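Local coordinates for putative cytoplasmic protein (Salmonella typhimurium, PDB 2GK3) that is of unknown function but assembles as a hexamer and is probably related to class I glutamine amidotransferases, at residues Pro60-Phe68 and Ile86-Glu96. Numbering follows the deposited sequence.
Sequences PAHTVQIAF and IGSNTFLLQNE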
ATOM      1  N   PRO E  60     -15.499  -4.247 -17.869  1.00 36.33           N
ATOM      2  CA  PRO E  60     -14.877  -4.270 -16.545  1.00 36.06           C
ATOM      3  C   PRO E  60     -14.776  -2.852 -15.977  1.00 35.63           C
ATOM      4  O   PRO E  60     -14.783  -1.884 -16.737  1.00 35.61           O
ATOM      5  CB  PRO E  60     -13.483  -4.830 -16.807  1.00 36.26           C
ATOM      6  CG  PRO E  60     -13.533  -5.461 -18.173  1.00 36.80           C
ATOM      7  CD  PRO E  60     -14.624  -4.800 -18.926  1.00 36.50           C
ATOM      8  N   ALA E  61     -14.680  -2.741 -14.655  1.00 35.00           N
ATOM      9  CA  ALA E  61     -14.501  -1.449 -13.981  1.00 34.54           C
ATOM     10  C   ALA E  61     -13.457  -0.514 -14.617  1.00 34.27           C
ATOM     11  O   ALA E  61     -13.741   0.671 -14.823  1.00 33.60           O
ATOM     12  CB  ALA E  61     -14.196  -1.662 -12.511  1.00 34.68           C
ATOM     13  N   HIS E  62     -12.266  -1.030 -14.933  1.00 34.33           N
ATOM     14  CA  HIS E  62     -11.215  -0.177 -15.532  1.00 34.71           C
ATOM     15  C   HIS E  62     -11.661   0.494 -16.828  1.00 35.01           C
ATOM     16  O   HIS E  62     -11.274   1.630 -17.101  1.00 36.05           O
ATOM     17  CB  HIS E  62      -9.828  -0.870 -15.653  1.00 34.52           C
ATOM     18  CG  HIS E  62      -9.815  -2.111 -16.495  1.00 33.54           C
ATOM     19  ND1 HIS E  62      -9.701  -3.374 -15.952  1.00 32.53           N
ATOM     20  CD2 HIS E  62      -9.892  -2.286 -17.834  1.00 32.50           C
ATOM     21  CE1 HIS E  62      -9.713  -4.272 -16.915  1.00 30.89           C
ATOM     22  NE2 HIS E  62      -9.846  -3.640 -18.066  1.00 32.61           N
ATOM     23  N   THR E  63     -12.515  -0.177 -17.593  1.00 34.80           N
ATOM     24  CA  THR E  63     -12.990   0.351 -18.870  1.00 34.42           C
ATOM     25  C   THR E  63     -14.000   1.500 -18.701  1.00 34.50           C
ATOM     26  O   THR E  63     -14.130   2.340 -19.583  1.00 34.33           O
ATOM     27  CB  THR E  63     -13.608  -0.785 -19.721  1.00 34.31           C
ATOM     28  OG1 THR E  63     -12.660  -1.844 -19.838  1.00 34.78           O
ATOM     29  CG2 THR E  63     -13.997  -0.312 -21.107  1.00 34.50           C
ATOM     30  N   VAL E  64     -14.742   1.517 -17.594  1.00 34.67           N
ATOM     31  CA  VAL E  64     -15.576   2.668 -17.258  1.00 34.61           C
ATOM     32  C   VAL E  64     -14.699   3.916 -17.036  1.00 35.06           C
ATOM     33  O   VAL E  64     -15.053   5.002 -17.489  1.00 34.66           O
ATOM     34  CB  VAL E  64     -16.475   2.382 -16.015  1.00 35.28           C
ATOM     35  CG1 VAL E  64     -17.211   3.657 -15.528  1.00 34.77           C
ATOM     36  CG2 VAL E  64     -17.470   1.263 -16.314  1.00 34.66           C
ATOM     37  N   GLN E  65     -13.560   3.737 -16.357  1.00 35.82           N
ATOM     38  CA  GLN E  65     -12.578   4.800 -16.084  1.00 37.60           C
ATOM     39  C   GLN E  65     -11.998   5.452 -17.343  1.00 38.55           C
ATOM     40  O   GLN E  65     -11.919   6.671 -17.416  1.00 38.97           O
ATOM     41  CB  GLN E  65     -11.413   4.281 -15.230  1.00 37.68           C
ATOM     42  CG  GLN E  65     -11.763   3.774 -13.849  1.00 37.60           C
ATOM     43  CD  GLN E  65     -10.540   3.715 -12.920  1.00 38.81           C
ATOM     44  OE1 GLN E  65      -9.583   2.969 -13.167  1.00 41.05           O
ATOM     45  NE2 GLN E  65     -10.576   4.498 -11.839  1.00 37.44           N
ATOM     46  N   ILE E  66     -11.599   4.624 -18.311  1.00 39.87           N
ATOM     47  CA  ILE E  66     -10.988   5.035 -19.587  1.00 41.08           C
ATOM     48  C   ILE E  66     -11.996   5.474 -20.653  1.00 41.06           C
ATOM     49  O   ILE E  66     -11.713   6.379 -21.452  1.00 41.67           O
ATOM     50  CB  ILE E  66     -10.298   3.813 -20.299  1.00 41.31           C
ATOM     51  CG1 ILE E  66      -9.080   3.281 -19.573  1.00 41.46           C
ATOM     52  CG2 ILE E  66      -9.917   4.142 -21.764  1.00 43.43           C
ATOM     53  CD1 ILE E  66      -8.515   2.056 -20.343  1.00 41.78           C
ATOM     54  N   ALA E  67     -13.140   4.787 -20.706  1.00 40.88           N
ATOM     55  CA  ALA E  67     -13.917   4.716 -21.946  1.00 40.59           C
ATOM     56  C   ALA E  67     -15.406   4.500 -21.768  1.00 40.39           C
ATOM     57  O   ALA E  67     -16.047   3.890 -22.636  1.00 40.09           O
ATOM     58  CB  ALA E  67     -13.356   3.600 -22.846  1.00 40.90           C
ATOM     59  N   PHE E  68     -15.970   4.986 -20.666  1.00 40.26           N
ATOM     60  CA  PHE E  68     -17.425   4.948 -20.537  1.00 39.88           C
ATOM     61  C   PHE E  68     -18.064   5.830 -21.624  1.00 40.20           C
ATOM     62  O   PHE E  68     -17.598   6.944 -21.850  1.00 39.60           O
ATOM     63  CB  PHE E  68     -17.906   5.363 -19.133  1.00 39.18           C
ATOM     64  CG  PHE E  68     -19.361   5.118 -18.932  1.00 37.20           C
ATOM     65  CD1 PHE E  68     -19.814   3.858 -18.584  1.00 36.84           C
ATOM     66  CD2 PHE E  68     -20.286   6.108 -19.207  1.00 35.93           C
ATOM     67  CE1 PHE E  68     -21.185   3.607 -18.455  1.00 38.68           C
ATOM     68  CE2 PHE E  68     -21.644   5.872 -19.090  1.00 35.10           C
ATOM     69  CZ  PHE E  68     -22.100   4.626 -18.706  1.00 36.71           C
ATOM     70  N   ILE E  86     -19.300  -2.672  -8.766  1.00 28.45           N
ATOM     71  CA  ILE E  86     -18.598  -1.453  -9.142  1.00 27.52           C
ATOM     72  C   ILE E  86     -19.238  -0.229  -8.451  1.00 27.15           C
ATOM     73  O   ILE E  86     -20.435  -0.000  -8.544  1.00 26.29           O
ATOM     74  CB  ILE E  86     -18.464  -1.325 -10.703  1.00 27.59           C
ATOM     75  CG1 ILE E  86     -17.865   0.023 -11.122  1.00 26.79           C
ATOM     76  CG2 ILE E  86     -19.805  -1.563 -11.396  1.00 27.32           C
ATOM     77  CD1 ILE E  86     -17.607   0.114 -12.642  1.00 28.27           C
ATOM     78  N   GLY E  87     -18.423   0.542  -7.737  1.00 26.87           N
ATOM     79  CA  GLY E  87     -18.937   1.668  -6.968  1.00 26.88           C
ATOM     80  C   GLY E  87     -19.302   2.902  -7.792  1.00 26.98           C
ATOM     81  O   GLY E  87     -18.909   3.041  -8.975  1.00 26.55           O
ATOM     82  N   SER E  88     -20.057   3.804  -7.164  1.00 26.13           N
ATOM     83  CA  SER E  88     -20.484   5.044  -7.833  1.00 25.75           C
ATOM     84  C   SER E  88     -19.315   5.954  -8.231  1.00 25.89           C
ATOM     85  O   SER E  88     -19.371   6.628  -9.261  1.00 26.22           O
ATOM     86  CB  SER E  88     -21.480   5.798  -6.953  1.00 25.34           C
ATOM     87  OG  SER E  88     -20.903   6.146  -5.718  1.00 23.52           O
ATOM     88  N   ASN E  89     -18.252   5.945  -7.424  1.00 25.98           N
ATOM     89  CA  ASN E  89     -17.058   6.748  -7.668  1.00 26.28           C
ATOM     90  C   ASN E  89     -16.454   6.427  -9.027  1.00 27.05           C
ATOM     91  O   ASN E  89     -15.936   7.324  -9.700  1.00 27.62           O
ATOM     92  CB  ASN E  89     -16.007   6.519  -6.579  1.00 25.97           C
ATOM     93  CG  ASN E  89     -16.371   7.161  -5.236  1.00 25.86           C
ATOM     94  OD1 ASN E  89     -17.123   8.132  -5.166  1.00 25.78           O
ATOM     95  ND2 ASN E  89     -15.794   6.637  -4.164  1.00 25.59           N
ATOM     96  N   THR E  90     -16.535   5.166  -9.446  1.00 27.39           N
ATOM     97  CA  THR E  90     -15.941   4.765 -10.728  1.00 28.03           C
ATOM     98  C   THR E  90     -16.631   5.469 -11.897  1.00 28.62           C
ATOM     99  O   THR E  90     -15.949   5.991 -12.783  1.00 29.21           O
ATOM    100  CB  THR E  90     -15.875   3.221 -10.941  1.00 27.65           C
ATOM    101  OG1 THR E  90     -15.057   2.649  -9.919  1.00 27.28           O
ATOM    102  CG2 THR E  90     -15.257   2.876 -12.315  1.00 26.51           C
ATOM    103  N   PHE E  91     -17.965   5.505 -11.865  1.00 28.39           N
ATOM    104  CA  PHE E  91     -18.767   6.225 -12.855  1.00 27.99           C
ATOM    105  C   PHE E  91     -18.606   7.751 -12.795  1.00 28.24           C
ATOM    106  O   PHE E  91     -18.473   8.404 -13.817  1.00 28.78           O
ATOM    107  CB  PHE E  91     -20.224   5.885 -12.665  1.00 27.63           C
ATOM    108  CG  PHE E  91     -20.575   4.482 -13.035  1.00 27.56           C
ATOM    109  CD1 PHE E  91     -20.798   3.528 -12.047  1.00 25.28           C
ATOM    110  CD2 PHE E  91     -20.712   4.111 -14.373  1.00 28.78           C
ATOM    111  CE1 PHE E  91     -21.140   2.223 -12.366  1.00 24.92           C
ATOM    112  CE2 PHE E  91     -21.056   2.787 -14.706  1.00 29.51           C
ATOM    113  CZ  PHE E  91     -21.276   1.845 -13.679  1.00 26.64           C
ATOM    114  N   LEU E  92     -18.624   8.305 -11.589  1.00 28.27           N
ATOM    115  CA  LEU E  92     -18.565   9.738 -11.373  1.00 27.73           C
ATOM    116  C   LEU E  92     -17.182  10.353 -11.592  1.00 27.82           C
ATOM    117  O   LEU E  92     -17.087  11.507 -12.031  1.00 28.04           O
ATOM    118  CB  LEU E  92     -19.065  10.074  -9.960  1.00 27.48           C
ATOM    119  CG  LEU E  92     -20.589   9.986  -9.769  1.00 27.74           C
ATOM    120  CD1 LEU E  92     -21.014   9.854  -8.308  1.00 23.30           C
ATOM    121  CD2 LEU E  92     -21.286  11.175 -10.446  1.00 27.35           C
ATOM    122  N   LEU E  93     -16.134   9.593 -11.263  1.00 27.45           N
ATOM    123  CA  LEU E  93     -14.753  10.083 -11.210  1.00 27.01           C
ATOM    124  C   LEU E  93     -13.863   9.340 -12.200  1.00 27.45           C
ATOM    125  O   LEU E  93     -12.806   8.794 -11.829  1.00 26.91           O
ATOM    126  CB  LEU E  93     -14.181   9.937  -9.788  1.00 26.68           C
ATOM    127  CG  LEU E  93     -14.975  10.570  -8.643  1.00 26.11           C
ATOM    128  CD1 LEU E  93     -14.353  10.241  -7.295  1.00 25.62           C
ATOM    129  CD2 LEU E  93     -15.068  12.083  -8.862  1.00 25.63           C
ATOM    130  N   GLN E  94     -14.308   9.313 -13.458  1.00 27.92           N
ATOM    131  CA  GLN E  94     -13.502   8.814 -14.564  1.00 28.68           C
ATOM    132  C   GLN E  94     -12.173   9.595 -14.648  1.00 29.16           C
ATOM    133  O   GLN E  94     -12.051  10.721 -14.148  1.00 29.49           O
ATOM    134  CB  GLN E  94     -14.275   8.907 -15.877  1.00 28.53           C
ATOM    135  CG  GLN E  94     -15.544   8.059 -15.924  1.00 28.73           C
ATOM    136  CD  GLN E  94     -16.498   8.455 -17.072  1.00 29.05           C
ATOM    137  OE1 GLN E  94     -16.059   8.754 -18.188  1.00 31.69           O
ATOM    138  NE2 GLN E  94     -17.796   8.446 -16.801  1.00 24.67           N
ATOM    139  N   ASN E  95     -11.176   8.960 -15.242  1.00 30.06           N
ATOM    140  CA  ASN E  95      -9.815   9.474 -15.335  1.00 30.85           C
ATOM    141  C   ASN E  95      -9.671  10.910 -15.875  1.00 31.50           C
ATOM    142  O   ASN E  95      -8.879  11.692 -15.346  1.00 31.68           O
ATOM    143  CB  ASN E  95      -8.970   8.477 -16.141  1.00 31.06           C
ATOM    144  CG  ASN E  95      -8.647   7.241 -15.356  1.00 32.15           C
ATOM    145  OD1 ASN E  95      -9.095   7.085 -14.213  1.00 33.97           O
ATOM    146  ND2 ASN E  95      -7.848   6.358 -15.939  1.00 32.11           N
ATOM    147  N   GLU E  96     -10.452  11.255 -16.897  1.00 32.31           N
ATOM    148  CA  GLU E  96     -10.447  12.612 -17.460  1.00 34.48           C
ATOM    149  C   GLU E  96     -10.983  13.656 -16.468  1.00 33.98           C
ATOM    150  O   GLU E  96     -10.555  14.809 -16.466  1.00 34.29           O
ATOM    151  CB  GLU E  96     -11.236  12.668 -18.776  1.00 34.10           C
ATOM    152  CG  GLU E  96     -10.487  12.135 -19.987  1.00 36.54           C
ATOM    153  CD  GLU E  96     -11.394  11.996 -21.217  1.00 38.63           C
ATOM    154  OE1 GLU E  96     -11.885  13.031 -21.737  1.00 43.58           O
ATOM    155  OE2 GLU E  96     -11.628  10.843 -21.664  1.00 43.28           O
TER
HETATM  156  O   HOH W   1     -14.150   7.167 -19.288  1.00 43.14           O
HETATM  157  O   HOH W   2     -13.222   6.048 -12.198  1.00 36.89           O
HETATM  158  O   HOH W   3     -11.688   9.153 -18.573  1.00 40.30           O
HETATM  159  O   HOH W   4     -17.616   9.261 -20.259  1.00 33.38           O
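Helix 61-67 runs beside helix 88-92 in nearly the same direction, their axes 8.9 Å apart at 25°; A61 lies beside I86, V64 beside F91 and Q65 closest beside Q94, CA atoms 4.4 Å apart. V64 packs against 86-96 with both branches: CG1, anti to its own N (chi1 172°), lies 3.7 Å from CD2 of F91, while CG2 meets the extended end of I86, whose CD1 also touches CB of A61 at 3.8 Å. Farther along, the edge of F91 points at the face of F68 in an offset edge-to-face pair, planes at 86°. CG2 of T90 packs against CG of Q65. Beyond L93 the chain comes close to the backbone of Q65, and N of N95 donates to Q65 O at 3.2 Å; water 3 links that carbonyl to N of E96. Q94 lays CG over V64 O, stays extended beyond it, and donates from NE2 to F91 O at 3.1 Å in the carbonyl plane. Its OE1 accepts a hydrogen bond from water 4, which gives its other proton to F68 O. Water 2 joins NE2 of Q65 to O of T90 and L93, and the Q65 amide continues to S36 and Y38 of a third subunit. The two helices follow strands 55-59 and 80-84, parallel neighbours of strand 12-28, consistent with the alpha/beta fold of class I glutamine amidotransferases, here drawn into the hexamer interface.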